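Local coordinates for flagellar motor switch protein FliG (Thermotoga maritima, PDB 3AJC), which probably forms part of the switch complex at the base of the flagellar basal body, where chemotaxis proteins act and the direction of rotation is set, at residues I28-V31 and L32-D36; V55-R58 and I59-E63; G91-T94 and A95-M99. All blocks are in the same frame, centred on the assembly; numbering follows the deposited sequence.

Interaction 1. Residues I28-V31 and L32-D36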
loop_
_atom_site.group_PDB
_atom_site.type_symbol
_atom_site.label_atom_id
_atom_site.label_comp_id
_atom_site.label_asym_id
_atom_site.label_seq_id
_atom_site.Cartn_x
_atom_site.Cartn_y
_atom_site.Cartn_z
ATOM N N ILE A 28 15.843 -2.303 -13.208
ATOM C CA ILE A 28 15.295 -1.094 -12.598
ATOM C C ILE A 28 14.320 -1.503 -11.497
ATOM O O ILE A 28 14.362 -0.968 -10.388
ATOM C CB ILE A 28 14.552 -0.225 -13.648
ATOM C CG1 ILE A 28 15.549 0.280 -14.699
ATOM C CG2 ILE A 28 13.851 0.947 -12.957
ATOM C CD1 ILE A 28 14.919 1.131 -15.798
ATOM N N ALA A 29 13.457 -2.465 -11.818
ATOM C CA ALA A 29 12.470 -2.987 -10.877
ATOM C C ALA A 29 13.142 -3.471 -9.593
ATOM O O ALA A 29 12.658 -3.220 -8.485
ATOM C CB ALA A 29 11.710 -4.120 -11.517
ATOM N N VAL A 30 14.271 -4.156 -9.742
ATOM C CA VAL A 30 15.006 -4.674 -8.593
ATOM C C VAL A 30 15.529 -3.585 -7.669
ATOM O O VAL A 30 15.392 -3.680 -6.441
ATOM C CB VAL A 30 16.207 -5.550 -9.038
ATOM C CG1 VAL A 30 17.142 -5.787 -7.866
ATOM C CG2 VAL A 30 15.702 -6.876 -9.576
ATOM N N VAL A 31 16.148 -2.566 -8.251
ATOM C CA VAL A 31 16.699 -1.478 -7.455
ATOM C C VAL A 31 15.612 -0.728 -6.694
ATOM O O VAL A 31 15.755 -0.460 -5.506
ATOM C CB VAL A 31 17.461 -0.452 -8.334
ATOM C CG1 VAL A 31 17.957 0.708 -7.457
ATOM C CG2 VAL A 31 18.630 -1.124 -9.039
ATOM N N LEU A 32 14.522 -0.397 -7.377
ATOM C CA LEU A 32 13.440 0.358 -6.753
ATOM C C LEU A 32 12.691 -0.422 -5.685
ATOM O O LEU A 32 12.286 0.150 -4.664
ATOM C CB LEU A 32 12.437 0.853 -7.808
ATOM C CG LEU A 32 12.893 1.787 -8.944
ATOM C CD1 LEU A 32 11.699 2.584 -9.472
ATOM C CD2 LEU A 32 13.934 2.742 -8.436
ATOM N N SER A 33 12.498 -1.721 -5.916
ATOM C CA SER A 33 11.776 -2.538 -4.946
ATOM C C SER A 33 12.535 -2.610 -3.622
ATOM O O SER A 33 11.974 -3.026 -2.607
ATOM C CB SER A 33 11.514 -3.951 -5.500
ATOM O OG SER A 33 12.655 -4.778 -5.376
ATOM N N TYR A 34 13.799 -2.187 -3.628
ATOM C CA TYR A 34 14.615 -2.185 -2.410
ATOM C C TYR A 34 14.623 -0.842 -1.683
ATOM O O TYR A 34 15.131 -0.732 -0.564
ATOM C CB TYR A 34 16.067 -2.567 -2.719
ATOM C CG TYR A 34 16.336 -4.053 -2.680
ATOM C CD1 TYR A 34 16.482 -4.784 -3.857
ATOM C CD2 TYR A 34 16.419 -4.731 -1.466
ATOM C CE1 TYR A 34 16.705 -6.161 -3.831
ATOM C CE2 TYR A 34 16.640 -6.105 -1.423
ATOM C CZ TYR A 34 16.782 -6.813 -2.609
ATOM O OH TYR A 34 17.021 -8.166 -2.584
ATOM N N LEU A 35 14.059 0.179 -2.315
ATOM C CA LEU A 35 14.043 1.506 -1.715
ATOM C C LEU A 35 12.749 1.823 -0.983
ATOM O O LEU A 35 11.751 1.100 -1.078
ATOM C CB LEU A 35 14.268 2.568 -2.796
ATOM C CG LEU A 35 15.504 2.406 -3.678
ATOM C CD1 LEU A 35 15.438 3.408 -4.829
ATOM C CD2 LEU A 35 16.767 2.599 -2.833
ATOM N N ASP A 36 12.790 2.910 -0.229
ATOM C CA ASP A 36 11.615 3.381 0.475
ATOM C C ASP A 36 10.725 3.810 -0.704
ATOM O O ASP A 36 11.207 4.436 -1.651
ATOM C CB ASP A 36 12.006 4.570 1.359
ATOM C CG ASP A 36 10.910 4.978 2.317
ATOM O OD1 ASP A 36 10.156 4.087 2.772
ATOM O OD2 ASP A 36 10.815 6.190 2.632
#
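Leu32 meets Ile28 one helical turn earlier through both backbone and side chain. Its N reaches Ile28 O at 3.1 Å in a nearly straight bond (172°). With CG beside its own backbone N, Leu32 also brings that branch point to 3.4 Å from Ile28 O, and Ile28 CG2 lies 4.2 Å from Leu32 CG. Farther out, Leu32 packs on Ile59 of helix 49-60 and on Ala40, Ile43 and Leu44 of helix 37-46. Ser33 makes the next i+4 bond, with its N on Ala29 O at 3.0 Å. Its hydroxyl sits between backbone N and carbonyl carbon (chi1 80°), which turns OG back to donate to Val30 O at 3.1 Å, approaching 35° out of the carbonyl plane. An alanine here would remove the hydroxyl and would probably cost Val30 O this side-chain donor. These bonds belong to the C-terminal end of helix 25-33 in the FliG middle domain, where the pattern passes from i+4 to i+3: Tyr34 N bonds to Val31 O from well above the carbonyl plane, and Leu35 N bonds to Leu32 O. The ring of Tyr34 runs alongside Val30. Val30 O lies at the ring's edge, near its plane, 3.0 Å from Tyr34 CD1, and Tyr34 CE1 lies 4.1 Å from Val30 CG1; the ring also meets that of Phe5. Leu35 doubles back so that its CG lies 3.4 Å from Val31 O, while its side chain reaches Val8 and Ile43.

Interaction 2. Residues V55-R58 and I59-E63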
loop_
_atom_site.group_PDB
_atom_site.type_symbol
_atom_site.label_atom_id
_atom_site.label_comp_id
_atom_site.label_asym_id
_atom_site.label_seq_id
_atom_site.Cartn_x
_atom_site.Cartn_y
_atom_site.Cartn_z
ATOM N N VAL A 55 8.295 -1.007 -15.874
ATOM C CA VAL A 55 9.048 -1.102 -14.622
ATOM C C VAL A 55 8.121 -1.337 -13.436
ATOM O O VAL A 55 8.441 -2.110 -12.532
ATOM C CB VAL A 55 9.872 0.178 -14.361
ATOM C CG1 VAL A 55 10.285 0.246 -12.895
ATOM C CG2 VAL A 55 11.104 0.198 -15.274
ATOM N N LEU A 56 6.970 -0.672 -13.442
ATOM C CA LEU A 56 6.027 -0.821 -12.339
ATOM C C LEU A 56 5.470 -2.253 -12.339
ATOM O O LEU A 56 5.308 -2.871 -11.278
ATOM C CB LEU A 56 4.892 0.214 -12.461
ATOM C CG LEU A 56 3.944 0.364 -11.262
ATOM C CD1 LEU A 56 2.963 -0.805 -11.170
ATOM C CD2 LEU A 56 4.768 0.468 -9.988
ATOM N N LYS A 57 5.195 -2.780 -13.533
ATOM C CA LYS A 57 4.673 -4.140 -13.657
ATOM C C LYS A 57 5.698 -5.172 -13.156
ATOM O O LYS A 57 5.340 -6.111 -12.439
ATOM C CB LYS A 57 4.298 -4.434 -15.109
ATOM C CG LYS A 57 3.570 -5.760 -15.305
ATOM C CD LYS A 57 3.211 -5.991 -16.766
ATOM C CE LYS A 57 4.450 -6.292 -17.598
ATOM N NZ LYS A 57 4.120 -6.530 -19.040
ATOM N N ARG A 58 6.966 -4.991 -13.524
ATOM C CA ARG A 58 8.026 -5.899 -13.097
ATOM C C ARG A 58 8.215 -5.855 -11.585
ATOM O O ARG A 58 8.613 -6.847 -10.969
ATOM C CB ARG A 58 9.342 -5.546 -13.787
ATOM C CG ARG A 58 9.426 -6.039 -15.215
ATOM C CD ARG A 58 10.645 -5.482 -15.923
ATOM N NE ARG A 58 10.705 -5.929 -17.311
ATOM C CZ ARG A 58 11.011 -7.166 -17.683
ATOM N NH1 ARG A 58 11.295 -8.087 -16.773
ATOM N NH2 ARG A 58 11.019 -7.488 -18.971
ATOM N N ILE A 59 7.941 -4.701 -10.983
ATOM C CA ILE A 59 8.072 -4.576 -9.539
ATOM C C ILE A 59 6.936 -5.374 -8.909
ATOM O O ILE A 59 7.116 -6.062 -7.891
ATOM C CB ILE A 59 7.975 -3.096 -9.086
ATOM C CG1 ILE A 59 9.227 -2.332 -9.540
ATOM C CG2 ILE A 59 7.812 -3.023 -7.569
ATOM C CD1 ILE A 59 9.222 -0.846 -9.205
ATOM N N ALA A 60 5.766 -5.286 -9.534
ATOM C CA ALA A 60 4.579 -5.978 -9.061
ATOM C C ALA A 60 4.736 -7.494 -9.174
ATOM O O ALA A 60 4.266 -8.236 -8.313
ATOM C CB ALA A 60 3.365 -5.518 -9.852
ATOM N N LEU A 61 5.407 -7.946 -10.234
ATOM C CA LEU A 61 5.608 -9.375 -10.471
ATOM C C LEU A 61 7.069 -9.776 -10.324
ATOM O O LEU A 61 7.530 -10.718 -10.965
ATOM C CB LEU A 61 5.123 -9.721 -11.880
ATOM C CG LEU A 61 3.692 -9.325 -12.263
ATOM C CD1 LEU A 61 3.553 -9.418 -13.765
ATOM C CD2 LEU A 61 2.670 -10.220 -11.560
ATOM N N LEU A 62 7.783 -9.065 -9.461
ATOM C CA LEU A 62 9.206 -9.291 -9.263
ATOM C C LEU A 62 9.750 -10.721 -9.281
ATOM O O LEU A 62 10.685 -11.010 -10.018
ATOM C CB LEU A 62 9.679 -8.597 -7.985
ATOM C CG LEU A 62 11.203 -8.442 -7.945
ATOM C CD1 LEU A 62 11.650 -7.499 -9.051
ATOM C CD2 LEU A 62 11.624 -7.903 -6.590
ATOM N N GLU A 63 9.224 -11.609 -8.453
ATOM C CA GLU A 63 9.745 -12.972 -8.444
ATOM C C GLU A 63 8.650 -13.962 -8.792
ATOM O O GLU A 63 8.751 -15.157 -8.512
ATOM C CB GLU A 63 10.353 -13.285 -7.077
ATOM C CG GLU A 63 11.659 -12.549 -6.829
ATOM C CD GLU A 63 11.890 -12.231 -5.364
ATOM O OE1 GLU A 63 12.961 -11.672 -5.048
ATOM O OE2 GLU A 63 11.000 -12.525 -4.535
#
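Arg58 meets Ile59 through its CB, while its flat guanidinium touches no part of 59-63 and turns instead to the EHPQR motif, which is important for binding FliM and to which Arg58 itself belongs. There NH1 is hydrogen-bonded to Gln26 OE1, and the side chain lies on His24 and Pro25. The bonds between the two segments come from the backbone. Ile59 N donates to Val55 O at 3.1 Å and makes a second, weak bond to Leu56 O. Ala60 N holds that same Leu56 O at 3.0 Å, and Leu61 N reaches Lys57 O at 2.9 Å. Side chains add apolar contacts beside these bonds. Ile59 carries CG1 beside its backbone N (chi1 -70°), which lays CG1 3.1 Å from Val55 O and lets CD1 cross Val55 CG1 at 4.0 Å. Ala60 CB rests 3.3 Å from Lys57 O. Lys57 swings CG anti to its N (chi1 -172°), where it meets Leu61 CD1 at 4.0 Å; the aliphatic part of Lys57 thus packs on Leu61 while NZ makes a salt bridge to Glu54. This is the C-terminal end of helix 49-60; Leu61 is the first residue to leave helical angles, and Leu62 CB lies near Arg58 O. The stretch is wedged among three helices: Val55 and Arg58 press on helix 25-33, Leu56, Ile59 and Ala60 on helix 92-100, and Lys57, Ala60 and Leu61 on Leu121 of helix 119-128.

Interaction 3. Residues G91-T94 and A95-M99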
loop_
_atom_site.group_PDB
_atom_site.type_symbol
_atom_site.label_atom_id
_atom_site.label_comp_id
_atom_site.label_asym_id
_atom_site.label_seq_id
_atom_site.Cartn_x
_atom_site.Cartn_y
_atom_site.Cartn_z
ATOM N N GLY A 91 6.805 -7.257 -5.234
ATOM C CA GLY A 91 5.432 -7.658 -4.976
ATOM C C GLY A 91 4.360 -6.594 -5.155
ATOM O O GLY A 91 4.643 -5.437 -5.476
ATOM N N ILE A 92 3.114 -7.002 -4.929
ATOM C CA ILE A 92 1.956 -6.124 -5.064
ATOM C C ILE A 92 1.943 -4.961 -4.075
ATOM O O ILE A 92 1.592 -3.845 -4.442
ATOM C CB ILE A 92 0.635 -6.920 -4.906
ATOM C CG1 ILE A 92 0.600 -8.071 -5.916
ATOM C CG2 ILE A 92 -0.564 -5.999 -5.106
ATOM C CD1 ILE A 92 0.758 -7.634 -7.360
ATOM N N ASP A 93 2.309 -5.218 -2.824
ATOM C CA ASP A 93 2.329 -4.162 -1.814
ATOM C C ASP A 93 3.335 -3.055 -2.159
ATOM O O ASP A 93 3.037 -1.868 -2.050
ATOM C CB ASP A 93 2.644 -4.760 -0.443
ATOM C CG ASP A 93 1.392 -5.006 0.381
ATOM O OD1 ASP A 93 0.823 -4.020 0.907
ATOM O OD2 ASP A 93 0.968 -6.179 0.493
ATOM N N THR A 94 4.530 -3.453 -2.569
ATOM C CA THR A 94 5.555 -2.497 -2.952
ATOM C C THR A 94 5.015 -1.605 -4.076
ATOM O O THR A 94 5.041 -0.376 -3.978
ATOM C CB THR A 94 6.807 -3.227 -3.449
ATOM O OG1 THR A 94 7.258 -4.115 -2.424
ATOM C CG2 THR A 94 7.922 -2.239 -3.789
ATOM N N ALA A 95 4.518 -2.241 -5.133
ATOM C CA ALA A 95 3.967 -1.535 -6.283
ATOM C C ALA A 95 2.875 -0.539 -5.882
ATOM O O ALA A 95 2.904 0.621 -6.298
ATOM C CB ALA A 95 3.423 -2.535 -7.290
ATOM N N ALA A 96 1.923 -1.001 -5.077
ATOM C CA ALA A 96 0.819 -0.171 -4.618
ATOM C C ALA A 96 1.306 1.039 -3.820
ATOM O O ALA A 96 0.752 2.135 -3.934
ATOM C CB ALA A 96 -0.153 -1.013 -3.761
ATOM N N GLU A 97 2.325 0.817 -2.996
ATOM C CA GLU A 97 2.899 1.870 -2.170
ATOM C C GLU A 97 3.575 2.911 -3.059
ATOM O O GLU A 97 3.514 4.110 -2.790
ATOM C CB GLU A 97 3.903 1.266 -1.174
ATOM C CG GLU A 97 3.249 0.702 0.099
ATOM C CD GLU A 97 4.092 -0.359 0.813
ATOM O OE1 GLU A 97 5.332 -0.218 0.873
ATOM O OE2 GLU A 97 3.508 -1.335 1.332
ATOM N N ILE A 98 4.215 2.444 -4.125
ATOM C CA ILE A 98 4.887 3.341 -5.057
ATOM C C ILE A 98 3.825 4.149 -5.809
ATOM O O ILE A 98 3.956 5.363 -5.980
ATOM C CB ILE A 98 5.746 2.539 -6.054
ATOM C CG1 ILE A 98 6.906 1.878 -5.292
ATOM C CG2 ILE A 98 6.213 3.437 -7.193
ATOM C CD1 ILE A 98 7.844 1.046 -6.142
ATOM N N MET A 99 2.754 3.472 -6.221
ATOM C CA MET A 99 1.683 4.131 -6.946
ATOM C C MET A 99 1.018 5.217 -6.084
ATOM O O MET A 99 0.637 6.275 -6.585
ATOM C CB MET A 99 0.647 3.094 -7.405
ATOM C CG MET A 99 1.135 2.137 -8.506
ATOM S SD MET A 99 1.212 2.901 -10.154
ATOM C CE MET A 99 -0.463 2.641 -10.730
#
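Gly91 to Met99 form the first turns of helix 92-100, a local contact in which each early carbonyl receives the amide four residues on; the helix starts beside the end of helix 49-60, where the backbones of Gly91 and Ile59 are hydrogen-bonded. Gly91 takes the N-cap position with a positive phi, where a beta carbon would collide with the preceding carbonyl oxygen, a conformation that a residue with a side chain could hardly adopt. Ala95 N closes the first turn on Gly91 O at 3.2 Å with a nearly straight bond (171°), and Ala96 N follows on Ile92 O at 2.9 Å. The same pattern carries on through Glu97 N to Asp93 O and Ile98 N to Thr94 O. Ala96 CB lies 3.4 Å from Ile92 O, and the small Ala95 meets Ala60 of helix 49-60. Glu97 folds back along the helix, its CD 3.4 Å from Asp93 O and its carboxylate crossing that of Asp93 with planes 54° apart. Asp93 OD1 and Glu97 OE2 are 3.8 Å from one another, a like-charge approach that is probably eased by the salt bridge of Asp93 OD2 to Arg128 NH1. On another face Thr94 and Ile98 run alongside one another in the same direction. Ile98 keeps CG1 beside its own N (chi1 -67°), which places CG1 3.2 Å from Thr94 O and CD1 4.0 Å from Thr94 CG2. Thr94 OG1 turns back instead to Gly90 O in a weak hydrogen bond. Around this start of the helix, Ile92 and Ala96 lie on helix 119-128, Thr94 and Ile98 on Ile59, Ile98 also on helix 37-46, and Met99 reaches helix 104-117.

How the interactions relate
The chain is the middle and C-terminal part of FliG, and interactions 1 and 2 fall within its middle-domain range. The three contacts come in series, on helices 25-33, 49-60 and 92-100, with centres about 10 Å (interactions 1 and 2), 11 Å (1 and 3) and 9 Å (2 and 3) apart. Interaction 2 touches both others: Ala29 CA packs 3.6 Å from Ile59 CG1, and Ile59 O is probably hydrogen-bonded to Gly91 N at 2.9 Å. Interactions 1 and 3 meet where Ser33 CA lies 4.0 Å from Thr94 CG2. Interaction 2 holds Arg58, important for binding FliM, and the side chain of Ala29 in interaction 1 is about 4 Å from that of Arg58.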